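Local structure of ALDH21) (Physcomitrella patens subsp. patens, 5MZ5) at residues A[148-153]-A[496-501]; A[196-201]-A[260-265]; A[105-110]-A[142-147]. The protein oxidises succinic semialdehyde with NADP(+) as the coenzyme, as a member of the aldehyde dehydrogenase family, and probably acts on other aldehydes too. One frame throughout, in Å; residues are numbered along the deposited sequence.

Interaction 1 of 3, residues A[148-153]-A[496-501]; sequences AEESVR and YAMDDM. With GOL (glycerol), chain G.
Met498 reaches from helix 494-500 to the C-terminal part of helix 130-151, where its SD rests 3.5 Å from CB of Glu150. Its chain is stretched through chi2 and bent at chi3 (73°), which brings CE in beside the backbone; CE lies 3.8 Å from Glu150 O. The same methionine packs on Pro201, Ala204 and Val205 of helix 193-205 and on Ile154, so it is held between helix 130-151, helix 193-205 and the loop at Ile154.

Past this contact the chain goes on to strands 156-160 and 502-510. In aldehyde dehydrogenases these strands belong to the projecting oligomerisation domain, and a subunit boundary is accordingly close. Glu150 OE1 forms a salt bridge with Arg153 of the second subunit.

One residue further on, Asp499 does not touch residues 148-153 directly, but a glycerol spans the gap. Its O1 donates to Asp499 OD1 at 3.1 Å, and its O3 donates to Glu150 OE2 at 3.0 Å. Lys495 O binds the glycerol as well. Further along, Met501 N bonds back to Met498 O (3.0 Å), while the Met501 backbone also pairs with Ile179.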
# COMPACT_ATOMS: atom_id res chain seq x y z
N ALA A 148 16.74 4.77 9.19
CA ALA A 148 17.66 3.84 8.52
C ALA A 148 16.86 2.77 7.75
O ALA A 148 17.16 2.50 6.59
CB ALA A 148 18.60 3.17 9.53
N GLU A 149 15.80 2.23 8.39
CA GLU A 149 14.95 1.19 7.80
C GLU A 149 14.07 1.72 6.69
O GLU A 149 13.83 1.01 5.71
CB GLU A 149 14.11 0.50 8.89
CG GLU A 149 15.00 -0.17 9.90
CD GLU A 149 14.35 -0.56 11.21
OE1 GLU A 149 13.12 -0.40 11.35
OE2 GLU A 149 15.11 -0.99 12.10
N GLU A 150 13.58 2.96 6.84
CA GLU A 150 12.75 3.62 5.85
C GLU A 150 13.54 4.07 4.61
O GLU A 150 12.98 4.10 3.52
CB GLU A 150 12.00 4.81 6.46
CG GLU A 150 10.91 4.44 7.46
CD GLU A 150 9.77 3.55 6.99
OE1 GLU A 150 9.17 2.86 7.85
OE2 GLU A 150 9.45 3.56 5.79
N SER A 151 14.84 4.41 4.77
CA SER A 151 15.71 4.85 3.66
C SER A 151 15.81 3.83 2.50
O SER A 151 16.02 4.25 1.35
CB SER A 151 17.10 5.23 4.17
OG SER A 151 17.86 4.09 4.51
N VAL A 152 15.66 2.52 2.80
CA VAL A 152 15.71 1.43 1.82
C VAL A 152 14.30 0.94 1.44
O VAL A 152 14.18 -0.08 0.78
CB VAL A 152 16.66 0.27 2.27
CG1 VAL A 152 18.12 0.69 2.23
CG2 VAL A 152 16.29 -0.30 3.65
N ARG A 153 13.26 1.69 1.82
CA ARG A 153 11.86 1.33 1.57
C ARG A 153 11.04 2.43 0.93
O ARG A 153 9.82 2.47 1.13
CB ARG A 153 11.17 0.97 2.90
CG ARG A 153 11.40 -0.44 3.27
CD ARG A 153 11.03 -0.73 4.72
NE ARG A 153 11.32 -2.14 4.93
CZ ARG A 153 12.51 -2.61 5.27
NH1 ARG A 153 13.49 -1.78 5.60
NH2 ARG A 153 12.72 -3.92 5.33
N TYR A 496 6.18 9.73 7.61
CA TYR A 496 5.32 10.87 7.25
C TYR A 496 6.14 12.13 6.99
O TYR A 496 5.84 12.84 6.03
CB TYR A 496 4.24 11.11 8.33
CG TYR A 496 3.51 9.83 8.71
CD1 TYR A 496 3.99 9.01 9.72
CD2 TYR A 496 2.38 9.42 8.01
CE1 TYR A 496 3.35 7.80 10.03
CE2 TYR A 496 1.74 8.21 8.30
CZ TYR A 496 2.21 7.43 9.34
OH TYR A 496 1.56 6.26 9.64
N ALA A 497 7.20 12.40 7.82
CA ALA A 497 8.10 13.54 7.58
C ALA A 497 8.81 13.35 6.24
O ALA A 497 8.93 14.31 5.48
CB ALA A 497 9.12 13.67 8.70
N MET A 498 9.20 12.08 5.91
CA MET A 498 9.82 11.74 4.62
C MET A 498 8.93 12.09 3.44
O MET A 498 9.44 12.61 2.45
CB MET A 498 10.21 10.27 4.56
CG MET A 498 11.40 9.97 5.40
SD MET A 498 11.62 8.20 5.62
CE MET A 498 12.24 7.78 3.95
N ASP A 499 7.60 11.85 3.54
CA ASP A 499 6.63 12.20 2.49
C ASP A 499 6.70 13.68 2.06
O ASP A 499 6.67 13.98 0.87
CB ASP A 499 5.20 11.87 2.93
CG ASP A 499 4.75 10.48 2.58
OD1 ASP A 499 4.79 10.13 1.36
OD2 ASP A 499 4.29 9.75 3.50
N ASP A 500 6.84 14.60 3.04
CA ASP A 500 6.93 16.04 2.80
C ASP A 500 8.27 16.47 2.17
O ASP A 500 8.33 17.54 1.57
CB ASP A 500 6.63 16.82 4.09
CG ASP A 500 5.19 16.62 4.57
OD1 ASP A 500 4.27 16.69 3.73
OD2 ASP A 500 5.00 16.31 5.74
N MET A 501 9.31 15.63 2.28
CA MET A 501 10.63 15.87 1.70
C MET A 501 10.78 15.16 0.34
O MET A 501 11.88 15.10 -0.23
CB MET A 501 11.72 15.42 2.67
CG MET A 501 11.82 16.34 3.85
SD MET A 501 12.83 15.68 5.17
CE MET A 501 12.38 16.80 6.50
C1 GOL G . 8.06 7.62 1.25
O1 GOL G . 6.64 7.67 1.06
C2 GOL G . 8.45 6.96 2.55
O2 GOL G . 7.38 7.07 3.51
C3 GOL G . 8.88 5.52 2.36
O3 GOL G . 9.96 5.14 3.24

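Interaction 2 of 3, residues A[196-201]-A[260-265]; sequences AHKVAP and LLTFTG
Lys198 and Thr262 point their side chains at each other tip to tip, and Thr264 meets the end of the same lysine at a slant. The ammonium nitrogen is shared between them: Lys198 NZ donates to Thr262 OG1 at 2.8 Å and to Thr264 OG1 at 2.8 Å. Seen from Lys198 NZ, Thr262 OG1 and Thr264 OG1 lie 146° apart, on roughly opposed sides; this is wider than the tetrahedral spread of an ammonium group, so the two N-H bonds probably cannot both point straight at their acceptors. The lysine is extended as far as CE and then turns at chi4 (-53°), which swings NZ into this gap. The threonines present their hydroxyls by different rotations: Thr262 has OG1 anti to its backbone N, whereas Thr264 has OG1 anti to its carbonyl carbon. A carbon contact lines the approach, with Lys198 CD 3.9 Å from Thr262 CG2.

This is a helix laid on the Rossmann-type sheet that binds the coenzyme. Helix 193-205 follows strand 182-185 in a beta-alpha-beta unit, and its segment 196-201 runs nearly antiparallel (152°) to strand 260-264, which lies between strands 182-185 and 281-285. Thr262 and Thr264 face the helix, while Phe263 points to the other side of the sheet, against Val185, Met284 and Leu286. A salt bridge to Glu492 gives NZ a third partner. A methionine in place of Lys198 would probably leave both threonine hydroxyls without their shared donor and the Glu492 carboxylate without its positive mate. Thr264 also packs on Glu285, an NADP(+)-binding residue and the predicted active-site glutamate. Beyond it, Gly265 opens the turn to helix 267-276, where Ser266 binds NADP(+).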
# COMPACT_ATOMS: atom_id res chain seq x y z
N ALA A 196 16.11 15.31 15.55
CA ALA A 196 16.14 13.98 14.91
C ALA A 196 14.94 13.77 13.98
O ALA A 196 15.13 13.26 12.88
CB ALA A 196 16.19 12.87 15.97
N HIS A 197 13.74 14.23 14.39
CA HIS A 197 12.51 14.10 13.60
C HIS A 197 12.50 14.93 12.31
O HIS A 197 11.59 14.77 11.48
CB HIS A 197 11.26 14.36 14.47
CG HIS A 197 10.80 13.12 15.18
ND1 HIS A 197 10.24 12.05 14.48
CD2 HIS A 197 10.84 12.81 16.50
CE1 HIS A 197 9.94 11.15 15.40
NE2 HIS A 197 10.29 11.56 16.62
N LYS A 198 13.51 15.80 12.11
CA LYS A 198 13.68 16.57 10.87
C LYS A 198 14.90 16.06 10.09
O LYS A 198 14.80 15.80 8.89
CB LYS A 198 13.82 18.08 11.17
CG LYS A 198 12.61 18.70 11.85
CD LYS A 198 12.79 20.21 12.02
CE LYS A 198 11.67 20.84 12.83
NZ LYS A 198 10.30 20.51 12.30
N VAL A 199 16.02 15.89 10.79
CA VAL A 199 17.33 15.46 10.25
C VAL A 199 17.32 14.00 9.73
O VAL A 199 17.79 13.76 8.62
CB VAL A 199 18.47 15.71 11.27
CG1 VAL A 199 19.76 14.98 10.89
CG2 VAL A 199 18.71 17.21 11.46
N ALA A 200 16.80 13.04 10.53
CA ALA A 200 16.77 11.61 10.13
C ALA A 200 15.95 11.41 8.84
O ALA A 200 16.51 10.84 7.92
CB ALA A 200 16.27 10.73 11.28
N PRO A 201 14.71 11.97 8.68
CA PRO A 201 14.02 11.84 7.37
C PRO A 201 14.70 12.54 6.18
O PRO A 201 14.63 12.01 5.08
CB PRO A 201 12.61 12.39 7.65
CG PRO A 201 12.73 13.19 8.85
CD PRO A 201 13.83 12.63 9.67
N LEU A 260 11.83 23.53 1.02
CA LEU A 260 10.96 23.22 2.14
C LEU A 260 11.47 23.90 3.41
O LEU A 260 12.67 23.92 3.66
CB LEU A 260 10.91 21.69 2.35
CG LEU A 260 10.18 21.15 3.62
CD1 LEU A 260 8.66 21.34 3.53
CD2 LEU A 260 10.47 19.68 3.81
N LEU A 261 10.53 24.46 4.19
CA LEU A 261 10.77 24.95 5.52
C LEU A 261 10.02 24.00 6.49
O LEU A 261 8.81 23.79 6.35
CB LEU A 261 10.29 26.41 5.70
CG LEU A 261 10.11 26.91 7.15
CD1 LEU A 261 11.44 26.85 7.96
CD2 LEU A 261 9.55 28.32 7.16
N THR A 262 10.73 23.44 7.46
CA THR A 262 10.14 22.59 8.50
C THR A 262 10.46 23.23 9.85
O THR A 262 11.63 23.36 10.25
CB THR A 262 10.49 21.09 8.36
OG1 THR A 262 9.94 20.40 9.48
CG2 THR A 262 11.98 20.82 8.28
N PHE A 263 9.39 23.67 10.53
CA PHE A 263 9.49 24.38 11.80
C PHE A 263 8.75 23.67 12.92
O PHE A 263 7.64 23.17 12.73
CB PHE A 263 8.97 25.82 11.64
CG PHE A 263 8.85 26.64 12.90
CD1 PHE A 263 9.94 27.34 13.41
CD2 PHE A 263 7.66 26.70 13.61
CE1 PHE A 263 9.83 28.11 14.56
CE2 PHE A 263 7.55 27.45 14.79
CZ PHE A 263 8.63 28.17 15.24
N THR A 264 9.41 23.61 14.07
CA THR A 264 8.84 23.12 15.33
C THR A 264 9.10 24.21 16.36
O THR A 264 10.24 24.61 16.57
CB THR A 264 9.37 21.76 15.78
OG1 THR A 264 9.06 20.80 14.78
CG2 THR A 264 8.72 21.31 17.11
N GLY A 265 8.02 24.71 16.94
CA GLY A 265 8.11 25.77 17.94
C GLY A 265 6.82 26.49 18.21
O GLY A 265 5.74 25.91 18.05

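Interaction 3 of 3, residues A[105-110]-A[142-147]; sequences EKVVAE and DTFQVA
Helices 97-113 and 130-151 pack almost antiparallel here, their short segments meeting at 158° with the axes 8.7 Å apart, and the backbones come nearest at Val108 and Phe144, whose CA atoms are 6.1 Å apart. Consecutive valines on one helix divide the work. Val107 lays its CG1 methyl over a face of the Phe144 ring in a CH-pi contact, 3.6 Å from the centroid and only 9° off the ring normal. That methyl is placed anti to the backbone N, which directs it at the middle of the ring instead of its rim.

Val108 approaches further up the phenylalanine, at its root: its CG2 touches Phe144 CB at 3.7 Å and Gln145 N at 3.6 Å, so this branch sits directly against the helix backbone. Val108 CG1 comes 3.7 Å from Gln145 OE1, and CG2 lies almost as near to that oxygen. Gln145 folds at chi2 (62°), carrying its amide across the valine, and its NE2 is bonded to Glu149 one turn further along, which helps to hold the amide in that place. No hydrogen bond joins the two segments; the contact is packing of valine methyls on a ring, a backbone and one amide.

Around this pair the helical layer continues. Phe144 also packs on Ala196 and Ala200 of helix 193-205, on Leu224 of helix 219-229, and on Leu104 and Leu111 of helix 97-113. Val107 turns to Ile227 and Leu228 as well, so valine and phenylalanine together lie where four helices converge beside the coenzyme-binding sheet.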
# COMPACT_ATOMS: atom_id res chain seq x y z
N GLU A 105 22.69 4.50 10.19
CA GLU A 105 23.14 3.43 11.08
C GLU A 105 24.39 3.85 11.85
O GLU A 105 24.55 3.44 13.01
CB GLU A 105 23.39 2.12 10.31
CG GLU A 105 22.11 1.47 9.82
CD GLU A 105 22.31 0.17 9.08
OE1 GLU A 105 23.23 0.07 8.24
OE2 GLU A 105 21.52 -0.77 9.33
N LYS A 106 25.26 4.66 11.22
CA LYS A 106 26.46 5.18 11.85
C LYS A 106 26.09 6.20 12.93
O LYS A 106 26.75 6.26 13.96
CB LYS A 106 27.44 5.76 10.82
CG LYS A 106 28.24 4.69 10.10
CD LYS A 106 29.13 5.29 9.02
CE LYS A 106 29.87 4.21 8.26
NZ LYS A 106 31.09 4.74 7.59
N VAL A 107 24.99 6.97 12.72
CA VAL A 107 24.47 7.92 13.70
C VAL A 107 23.94 7.12 14.92
O VAL A 107 24.27 7.46 16.05
CB VAL A 107 23.39 8.89 13.12
CG1 VAL A 107 22.79 9.79 14.20
CG2 VAL A 107 23.96 9.73 11.99
N VAL A 108 23.16 6.04 14.67
CA VAL A 108 22.62 5.14 15.70
C VAL A 108 23.77 4.60 16.60
O VAL A 108 23.68 4.71 17.82
CB VAL A 108 21.76 4.00 15.07
CG1 VAL A 108 21.46 2.89 16.08
CG2 VAL A 108 20.47 4.54 14.47
N ALA A 109 24.86 4.09 15.97
CA ALA A 109 26.04 3.54 16.64
C ALA A 109 26.77 4.58 17.51
O ALA A 109 27.15 4.27 18.64
CB ALA A 109 27.00 2.93 15.62
N GLU A 110 26.91 5.81 17.00
CA GLU A 110 27.55 6.91 17.74
C GLU A 110 26.69 7.41 18.91
O GLU A 110 27.25 7.74 19.95
CB GLU A 110 27.98 8.04 16.81
CG GLU A 110 29.47 8.03 16.49
CD GLU A 110 30.36 8.61 17.59
OE1 GLU A 110 30.40 9.85 17.73
OE2 GLU A 110 31.03 7.81 18.28
N ASP A 142 15.81 5.47 18.43
CA ASP A 142 14.70 4.83 17.72
C ASP A 142 14.33 5.59 16.44
O ASP A 142 14.01 4.95 15.44
CB ASP A 142 13.43 4.73 18.61
CG ASP A 142 13.49 3.76 19.78
OD1 ASP A 142 14.43 2.94 19.84
OD2 ASP A 142 12.58 3.84 20.65
N THR A 143 14.36 6.93 16.47
CA THR A 143 14.02 7.81 15.35
C THR A 143 15.02 7.61 14.20
O THR A 143 14.60 7.44 13.06
CB THR A 143 13.94 9.27 15.83
OG1 THR A 143 12.94 9.34 16.85
CG2 THR A 143 13.61 10.26 14.72
N PHE A 144 16.34 7.63 14.52
CA PHE A 144 17.38 7.42 13.52
C PHE A 144 17.34 5.97 12.98
O PHE A 144 17.62 5.76 11.80
CB PHE A 144 18.77 7.77 14.06
CG PHE A 144 19.10 9.23 13.86
CD1 PHE A 144 19.55 9.70 12.63
CD2 PHE A 144 18.92 10.15 14.89
CE1 PHE A 144 19.81 11.05 12.42
CE2 PHE A 144 19.21 11.50 14.70
CZ PHE A 144 19.63 11.95 13.46
N GLN A 145 16.96 5.00 13.84
CA GLN A 145 16.83 3.59 13.49
C GLN A 145 15.66 3.38 12.54
O GLN A 145 15.83 2.71 11.54
CB GLN A 145 16.74 2.67 14.74
CG GLN A 145 16.67 1.16 14.39
CD GLN A 145 17.91 0.67 13.67
OE1 GLN A 145 19.04 1.01 14.02
NE2 GLN A 145 17.74 -0.10 12.60
N VAL A 146 14.49 4.00 12.83
CA VAL A 146 13.31 3.94 11.95
C VAL A 146 13.71 4.55 10.58
O VAL A 146 13.37 3.96 9.54
CB VAL A 146 12.04 4.64 12.54
CG1 VAL A 146 10.92 4.72 11.52
CG2 VAL A 146 11.56 3.92 13.80
N ALA A 147 14.44 5.69 10.58
CA ALA A 147 14.86 6.36 9.35
C ALA A 147 15.79 5.48 8.53
O ALA A 147 15.62 5.42 7.31
CB ALA A 147 15.51 7.70 9.65

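Along the chain interaction 3 closes first, interaction 1 opens directly after it on the same helix 130-151, and interaction 2 is nested inside the long loop that interaction 1 closes. The centres of interactions 1 and 2, and of 1 and 3, are about 13 Å apart; those of 2 and 3 are about 16 Å apart. Helix 193-205 joins them all: Ala497 packs on Pro201, Met501 on the Lys198 backbone and on Leu260, and Ala200 on Ala147. The three contacts thus form a continuous path from the coenzyme-binding sheet through the helices beside it. Interactions 1 and 3 both also touch the second subunit, so this packing connects the neighbourhood of the active site with the tetramer interface.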